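Local coordinates for protein serine protease inhibitor (Schistosoma haematobium, PDB 3STO) that probably inhibits serine endopeptidases as a serpin of a parasitic blood fluke, at residues 303-306 against 307-310. Sequence-based numbering, arbitrary orientation.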
loop_
_atom_site.group_PDB
_atom_site.type_symbol
_atom_site.label_atom_id
_atom_site.label_comp_id
_atom_site.label_asym_id
_atom_site.label_seq_id
_atom_site.Cartn_x
_atom_site.Cartn_y
_atom_site.Cartn_z
ATOM N N THR A 303 -6.684 8.390 2.939
ATOM C CA THR A 303 -7.790 7.432 3.015
ATOM C C THR A 303 -8.306 7.246 1.603
ATOM O O THR A 303 -8.738 8.196 0.965
ATOM C CB THR A 303 -8.941 8.003 3.823
ATOM O OG1 THR A 303 -8.525 8.203 5.179
ATOM C CG2 THR A 303 -10.107 7.042 3.802
ATOM N N LEU A 304 -8.209 6.039 1.081
ATOM C CA LEU A 304 -8.731 5.780 -0.252
ATOM C C LEU A 304 -10.062 5.049 -0.175
ATOM O O LEU A 304 -10.219 4.105 0.632
ATOM C CB LEU A 304 -7.759 4.911 -1.025
ATOM C CG LEU A 304 -6.452 5.513 -1.490
ATOM C CD1 LEU A 304 -5.695 4.412 -2.190
ATOM C CD2 LEU A 304 -6.739 6.677 -2.418
ATOM N N ASP A 305 -11.003 5.494 -1.008
ATOM C CA ASP A 305 -12.233 4.753 -1.308
ATOM C C ASP A 305 -11.905 3.923 -2.525
ATOM O O ASP A 305 -11.703 4.459 -3.611
ATOM C CB ASP A 305 -13.389 5.711 -1.627
ATOM C CG ASP A 305 -14.581 5.010 -2.322
ATOM O OD1 ASP A 305 -14.713 3.758 -2.243
ATOM O OD2 ASP A 305 -15.405 5.720 -2.953
ATOM N N LEU A 306 -11.837 2.611 -2.348
ATOM C CA LEU A 306 -11.448 1.745 -3.454
ATOM C C LEU A 306 -12.610 1.164 -4.254
ATOM O O LEU A 306 -12.396 0.484 -5.280
ATOM C CB LEU A 306 -10.542 0.635 -2.936
ATOM C CG LEU A 306 -9.366 1.344 -2.287
ATOM C CD1 LEU A 306 -8.641 0.435 -1.373
ATOM C CD2 LEU A 306 -8.484 1.886 -3.374
ATOM N N VAL A 307 -13.835 1.440 -3.824
ATOM C CA VAL A 307 -14.983 0.815 -4.495
ATOM C C VAL A 307 -15.030 1.083 -6.017
ATOM O O VAL A 307 -15.142 0.143 -6.787
ATOM C CB VAL A 307 -16.324 1.136 -3.791
ATOM C CG1 VAL A 307 -17.488 0.688 -4.660
ATOM C CG2 VAL A 307 -16.370 0.483 -2.419
ATOM N N PRO A 308 -14.888 2.371 -6.453
ATOM C CA PRO A 308 -14.917 2.687 -7.896
ATOM C C PRO A 308 -13.802 2.008 -8.701
ATOM O O PRO A 308 -14.069 1.434 -9.764
ATOM C CB PRO A 308 -14.759 4.211 -7.926
ATOM C CG PRO A 308 -15.260 4.673 -6.568
ATOM C CD PRO A 308 -14.836 3.595 -5.624
ATOM N N THR A 309 -12.574 2.059 -8.200
ATOM C CA THR A 309 -11.457 1.384 -8.863
ATOM C C THR A 309 -11.684 -0.110 -8.970
ATOM O O THR A 309 -11.437 -0.692 -10.023
ATOM C CB THR A 309 -10.121 1.577 -8.088
ATOM O OG1 THR A 309 -9.841 2.970 -7.940
ATOM C CG2 THR A 309 -8.972 0.901 -8.821
ATOM N N LEU A 310 -12.122 -0.719 -7.863
ATOM C CA LEU A 310 -12.464 -2.156 -7.836
ATOM C C LEU A 310 -13.613 -2.538 -8.783
ATOM O O LEU A 310 -13.561 -3.572 -9.436
ATOM C CB LEU A 310 -12.764 -2.644 -6.406
ATOM C CG LEU A 310 -11.558 -2.668 -5.458
ATOM C CD1 LEU A 310 -11.990 -2.951 -4.049
ATOM C CD2 LEU A 310 -10.536 -3.689 -5.914
#
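Asp305 and Leu306 meet Val307, Pro308 and Leu310 where strand 287-305 of the serpin fold turns into the short helix 307-312, through an Asx turn whose aspartate makes a capping bond at the helix start. The capping assignment rests on Val307 N, which donates to Asp305 OD1 at 2.9 Å with an N-H...O angle of 152°. The donor does not lie in the carboxylate plane but approaches from above it, 44° out. With chi1 at 164°, CG of Asp305 points opposite its backbone N, which carries the carboxylate forward along the chain to the first turn. The same oxygen also touches the valine side chain, Val307 CB coming within 3.4 Å of Asp305 OD1. The Asp305 and Pro308 side chains cross at about a right angle, with Pro308 CD 3.4 Å from Asp305 OD1 and 3.5 Å from Asp305 OD2. A negative group at this N-terminal end would be expected to interact favourably with the helix dipole.

Leu306, buried, joins the two elements through its backbone as well. On the strand side it pairs with Phe340 of strand 339-348, while its side chain touches Tyr26 of helix 18-30 and Ile46 of helix 43-55. Leu310 also rests on Ile46 and Phe340, so the junction is packed between sheet and helices. Toward the helix, Leu306 O accepts from Leu310 N at 2.9 Å, the i to i+4 bond of the first helical turn. Beside their backbone bond, Leu306 CB lies 4.0 Å from Leu310 CD1.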